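Local coordinates for protein putative glycosyl hydrolase (Bacteroides thetaiotaomicron VPI-5482, PDB 3K11) that probably acts as a hydrolase, as its membership of glycosyl hydrolase family 88 suggests, though its substrate and exact reaction are not established, at residues Asp145-Val150 against Phe174-Asn179; Tyr182-Ala185 against Phe189-Asn192. All coordinates share one frame; numbering follows the deposited sequence.

Contact 1: Asp145-Val150 against Phe174-Asn179; sequences DDAGAV and FDFIIN. With EDO (1,2-ethanediol), chain I.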
loop_
_atom_site.group_PDB
_atom_site.type_symbol
_atom_site.label_atom_id
_atom_site.label_comp_id
_atom_site.label_asym_id
_atom_site.label_seq_id
_atom_site.Cartn_x
_atom_site.Cartn_y
_atom_site.Cartn_z
ATOM N N ASP A 145 20.482 -9.070 25.133
ATOM C CA ASP A 145 21.309 -9.350 23.927
ATOM C C ASP A 145 22.560 -10.093 24.213
ATOM O O ASP A 145 23.113 -10.724 23.316
ATOM C CB ASP A 145 21.860 -8.070 23.312
ATOM C CG ASP A 145 20.853 -7.308 22.560
ATOM O OD1 ASP A 145 19.730 -7.810 22.377
ATOM O OD2 ASP A 145 21.217 -6.202 22.129
ATOM N N ASP A 146 23.036 -9.954 25.437
ATOM C CA ASP A 146 24.295 -10.595 25.873
ATOM C C ASP A 146 24.055 -11.980 26.428
ATOM O O ASP A 146 25.016 -12.639 26.758
ATOM C CB ASP A 146 24.936 -9.775 26.996
ATOM C CG ASP A 146 25.444 -8.424 26.545
ATOM O OD1 ASP A 146 25.722 -8.255 25.333
ATOM O OD2 ASP A 146 25.637 -7.554 27.427
ATOM N N ALA A 147 22.798 -12.435 26.553
ATOM C CA ALA A 147 22.500 -13.629 27.331
ATOM C C ALA A 147 21.446 -14.562 26.804
ATOM O O ALA A 147 21.625 -15.779 26.799
ATOM C CB ALA A 147 22.110 -13.210 28.788
ATOM N N GLY A 148 20.311 -14.030 26.397
ATOM C CA GLY A 148 19.137 -14.883 26.213
ATOM C C GLY A 148 19.163 -15.990 25.173
ATOM O O GLY A 148 18.947 -17.177 25.488
ATOM N N ALA A 149 19.470 -15.605 23.935
ATOM C CA ALA A 149 19.480 -16.539 22.808
ATOM C C ALA A 149 20.495 -17.640 23.029
ATOM O O ALA A 149 20.229 -18.787 22.709
ATOM C CB ALA A 149 19.770 -15.803 21.513
ATOM N N VAL A 150 21.670 -17.280 23.559
ATOM C CA VAL A 150 22.724 -18.275 23.844
ATOM C C VAL A 150 22.343 -19.195 24.996
ATOM O O VAL A 150 22.448 -20.401 24.881
ATOM C CB VAL A 150 24.092 -17.605 24.105
ATOM C CG1 VAL A 150 25.138 -18.650 24.539
ATOM C CG2 VAL A 150 24.568 -16.875 22.831
ATOM N N PHE A 174 21.212 -16.705 33.214
ATOM C CA PHE A 174 19.814 -16.605 33.675
ATOM C C PHE A 174 19.671 -15.753 34.925
ATOM O O PHE A 174 18.695 -15.048 35.084
ATOM C CB PHE A 174 19.188 -17.965 33.944
ATOM C CG PHE A 174 17.693 -17.911 33.921
ATOM C CD1 PHE A 174 17.035 -17.751 32.731
ATOM C CD2 PHE A 174 16.968 -17.886 35.095
ATOM C CE1 PHE A 174 15.671 -17.635 32.699
ATOM C CE2 PHE A 174 15.603 -17.806 35.073
ATOM C CZ PHE A 174 14.945 -17.673 33.873
ATOM N N ASP A 175 20.657 -15.782 35.803
ATOM C CA ASP A 175 20.619 -14.877 36.942
ATOM C C ASP A 175 20.526 -13.442 36.432
ATOM O O ASP A 175 19.742 -12.622 36.947
ATOM C CB ASP A 175 21.866 -15.021 37.776
ATOM C CG ASP A 175 21.899 -14.046 38.982
ATOM O OD1 ASP A 175 20.910 -13.904 39.691
ATOM O OD2 ASP A 175 22.940 -13.450 39.223
ATOM N N PHE A 176 21.335 -13.107 35.425
ATOM C CA PHE A 176 21.203 -11.763 34.818
ATOM C C PHE A 176 19.788 -11.488 34.280
ATOM O O PHE A 176 19.185 -10.448 34.550
ATOM C CB PHE A 176 22.223 -11.471 33.709
ATOM C CG PHE A 176 21.920 -10.175 33.028
ATOM C CD1 PHE A 176 22.342 -8.986 33.586
ATOM C CD2 PHE A 176 21.142 -10.147 31.902
ATOM C CE1 PHE A 176 21.980 -7.795 32.997
ATOM C CE2 PHE A 176 20.761 -8.938 31.344
ATOM C CZ PHE A 176 21.161 -7.791 31.920
ATOM N N ILE A 177 19.293 -12.389 33.452
ATOM C CA ILE A 177 17.994 -12.207 32.815
ATOM C C ILE A 177 16.908 -11.976 33.841
ATOM O O ILE A 177 16.139 -10.998 33.754
ATOM C CB ILE A 177 17.648 -13.432 31.917
ATOM C CG1 ILE A 177 18.621 -13.498 30.724
ATOM C CG2 ILE A 177 16.170 -13.417 31.401
ATOM C CD1 ILE A 177 18.610 -14.822 30.011
ATOM N N ILE A 178 16.832 -12.879 34.819
ATOM C CA ILE A 178 15.662 -12.917 35.688
ATOM C C ILE A 178 15.746 -11.985 36.863
ATOM O O ILE A 178 14.701 -11.510 37.345
ATOM C CB ILE A 178 15.323 -14.389 36.130
ATOM C CG1 ILE A 178 13.808 -14.539 36.293
ATOM C CG2 ILE A 178 16.164 -14.797 37.374
ATOM C CD1 ILE A 178 13.029 -14.518 34.982
ATOM N N ASN A 179 16.955 -11.681 37.311
ATOM C CA ASN A 179 17.155 -10.833 38.462
ATOM C C ASN A 179 17.779 -9.450 38.245
ATOM O O ASN A 179 17.587 -8.573 39.067
ATOM C CB ASN A 179 18.059 -11.563 39.457
ATOM C CG ASN A 179 17.439 -12.831 39.992
ATOM O OD1 ASN A 179 16.288 -12.824 40.355
ATOM N ND2 ASN A 179 18.213 -13.889 40.106
HETATM C C1 EDO I . 19.052 -6.513 19.567
HETATM O O1 EDO I . 17.971 -6.757 20.460
HETATM C C2 EDO I . 19.213 -5.011 19.436
HETATM O O2 EDO I . 19.991 -4.587 20.529
#
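Asn179 ND2 reaches back one helical turn to Asp175 OD1, 2.7 Å away, in a nearly straight bond (N-H...O angle 164°). The oxygen lies close to the amide plane and is approached almost along its own C-O bond, which would restrain the turn of the carboxamide on a face of the helix directed away from 145-150. Backbone bonds from Ile178 N to Phe174 O and from Asn179 N to Asp175 O run alongside it, although the turn at 176-179 widens to a pi-type. The inner side of that turn meets 145-150 through apolar atoms alone. Ile177 provides most of the helix's share, Ala147 most of that of 145-150. The CG1 branch of Ile177 stands beside the backbone N (chi1 -67°) and continues extended, which lays CD1 3.8 Å from Gly148 CA. The same branch flanks the methyl of Ala147, with CG1 4.0 Å from Ala147 CB and CD1 equally near. Phe176 meets that methyl more loosely and obliquely, its CD2 4.5 Å from Ala147 CB. Ala147 occupies the N-cap position of helix 148-160, so the isoleucine packs against the very start of that helix. Just before it, the carboxylate of Asp146 is satisfied by Gln137 NE2 and His142 N. Because Asp145 has two deposited conformers, its pairing with an ethanediol, itself probably from the crystallisation liquor, is doubtful. All four touching residues are buried. Leu144 of the preceding loop and Ala210 of helix 202-217 also touch Ile177, while Pro141 touches Phe176 and Tyr173, from earlier in helix 167-180, touches Ala147. The contact thus joins the N-terminal end of helix 148-160 to the C-terminal part of helix 167-180, with helix 202-217 packed beside them.

Contact 2: Tyr182-Ala185 against Phe189-Asn192; sequences YRLA and FARN. With EDO (1,2-ethanediol), chain I.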
loop_
_atom_site.group_PDB
_atom_site.type_symbol
_atom_site.label_atom_id
_atom_site.label_comp_id
_atom_site.label_asym_id
_atom_site.label_seq_id
_atom_site.Cartn_x
_atom_site.Cartn_y
_atom_site.Cartn_z
ATOM N N TYR A 182 16.815 -4.737 33.530
ATOM C CA TYR A 182 15.856 -3.682 33.787
ATOM C C TYR A 182 14.469 -4.070 33.258
ATOM O O TYR A 182 14.332 -4.714 32.198
ATOM C CB TYR A 182 16.276 -2.397 33.088
ATOM C CG TYR A 182 15.379 -1.231 33.438
ATOM C CD1 TYR A 182 15.481 -0.614 34.667
ATOM C CD2 TYR A 182 14.445 -0.739 32.553
ATOM C CE1 TYR A 182 14.639 0.428 35.020
ATOM C CE2 TYR A 182 13.611 0.312 32.895
ATOM C CZ TYR A 182 13.698 0.877 34.142
ATOM O OH TYR A 182 12.901 1.920 34.513
ATOM N N ARG A 183 13.452 -3.685 34.032
ATOM C CA ARG A 183 12.064 -3.965 33.674
ATOM C C ARG A 183 11.209 -2.739 33.957
ATOM O O ARG A 183 11.545 -1.916 34.816
ATOM C CB ARG A 183 11.520 -5.085 34.529
ATOM C CG ARG A 183 12.200 -6.453 34.332
ATOM C CD ARG A 183 11.926 -7.265 35.502
ATOM N NE ARG A 183 12.472 -8.638 35.550
ATOM C CZ ARG A 183 11.751 -9.767 35.429
ATOM N NH1 ARG A 183 10.449 -9.740 35.118
ATOM N NH2 ARG A 183 12.339 -10.945 35.611
ATOM N N LEU A 184 10.072 -2.668 33.272
ATOM C CA LEU A 184 9.026 -1.701 33.593
ATOM C C LEU A 184 8.450 -2.023 34.960
ATOM O O LEU A 184 8.762 -3.071 35.531
ATOM C CB LEU A 184 7.890 -1.757 32.552
ATOM C CG LEU A 184 8.150 -1.392 31.082
ATOM C CD1 LEU A 184 6.844 -1.394 30.272
ATOM C CD2 LEU A 184 8.885 -0.062 30.946
ATOM N N ALA A 185 7.596 -1.149 35.495
ATOM C CA ALA A 185 6.998 -1.378 36.821
ATOM C C ALA A 185 6.248 -2.715 36.883
ATOM O O ALA A 185 6.293 -3.431 37.908
ATOM C CB ALA A 185 6.063 -0.218 37.206
ATOM N N PHE A 189 10.334 -6.907 30.515
ATOM C CA PHE A 189 11.735 -6.606 30.150
ATOM C C PHE A 189 11.761 -5.314 29.322
ATOM O O PHE A 189 11.058 -5.222 28.340
ATOM C CB PHE A 189 12.353 -7.732 29.330
ATOM C CG PHE A 189 12.485 -9.050 30.072
ATOM C CD1 PHE A 189 13.105 -9.111 31.298
ATOM C CD2 PHE A 189 12.068 -10.240 29.472
ATOM C CE1 PHE A 189 13.267 -10.349 31.947
ATOM C CE2 PHE A 189 12.244 -11.458 30.126
ATOM C CZ PHE A 189 12.819 -11.495 31.339
ATOM N N ALA A 190 12.633 -4.354 29.705
ATOM C CA ALA A 190 12.678 -3.024 29.087
ATOM C C ALA A 190 14.106 -2.521 28.987
ATOM O O ALA A 190 15.061 -3.165 29.479
ATOM C CB ALA A 190 11.853 -2.047 29.928
ATOM N N ARG A 191 14.248 -1.377 28.335
ATOM C CA ARG A 191 15.529 -0.677 28.203
ATOM C C ARG A 191 15.340 0.775 28.539
ATOM O O ARG A 191 14.228 1.295 28.496
ATOM C CB ARG A 191 16.080 -0.792 26.783
ATOM C CG ARG A 191 16.148 -2.204 26.277
ATOM C CD ARG A 191 17.048 -2.323 25.096
ATOM N NE ARG A 191 16.856 -3.611 24.440
ATOM C CZ ARG A 191 17.466 -3.977 23.322
ATOM N NH1 ARG A 191 18.330 -3.172 22.738
ATOM N NH2 ARG A 191 17.198 -5.152 22.783
ATOM N N ASN A 192 16.441 1.442 28.849
ATOM C CA ASN A 192 16.429 2.898 29.010
ATOM C C ASN A 192 17.159 3.581 27.829
ATOM O O ASN A 192 17.561 4.734 27.912
ATOM C CB ASN A 192 17.001 3.269 30.380
ATOM C CG ASN A 192 16.033 2.965 31.465
ATOM O OD1 ASN A 192 14.909 3.471 31.458
ATOM N ND2 ASN A 192 16.423 2.076 32.368
HETATM C C1 EDO I . 19.052 -6.513 19.567
HETATM O O1 EDO I . 17.971 -6.757 20.460
HETATM C C2 EDO I . 19.213 -5.011 19.436
HETATM O O2 EDO I . 19.991 -4.587 20.529
#
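Asn192 ND2 sits over the centre of one face of the Tyr182 ring, 3.2 Å above its plane, while Ala190 O lies at the ring's edge. Amide and ring are steeply inclined, 58° apart, so the nitrogen rather than the flat of the amide meets the aromatic face. Asn197 holds the polar ends of both, its backbone N bonding Asn192 OD1 and its side-chain OD1 bonding Tyr182 OH. Phe189 CE1 lies over the centre of one face of the Arg183 guanidinium, 3.8 Å above that plane; the two side chains run alongside each other, and Glu228 and Gly187 O hold NH1. Between these pairs Ala190 N donates to Tyr182 O at 3.0 Å, and Ala190 CB rests 3.7 Å from Leu184 CD2. Arg191 points the other way: its extended chain presents the guanidinium edge to an ethanediol, with NH2 2.9 Å from O1 and NH1 3.1 Å from O2. Its NH2 also salt-bridges Asp203 OD1, and Trp200 makes a cation-pi contact with it. A leucine in place of Arg191 would probably leave Asp203 and Trp200 without these partners. Asn192 also bonds through its backbone to a second subunit. A lone beta bridge, Arg183 with Phe189, closes this short loop, one of the helix connections in what is, from its family, probably an (alpha/alpha)6 barrel of the six-hairpin clan.

From the N terminus, the chain enters helix 148-160 at contact 1, runs through helix 167-180, and returns to the start of the former near that second helix's end, closing a mostly helical loop. Contact 2 follows in series, closing a much shorter loop before strand 198-200; the two neither nest nor cross. Their centres lie 14 Å apart, yet they touch: Arg183 NH2 is 3.0 Å from Ile178 O, a probable hydrogen bond that ties the loop to the helix end, and Phe189 packs on Ile177 O. At the other junction, in the given conformer of Asp145, a weak, long ion pair with Arg191 and a shared ethanediol are possible but less certain.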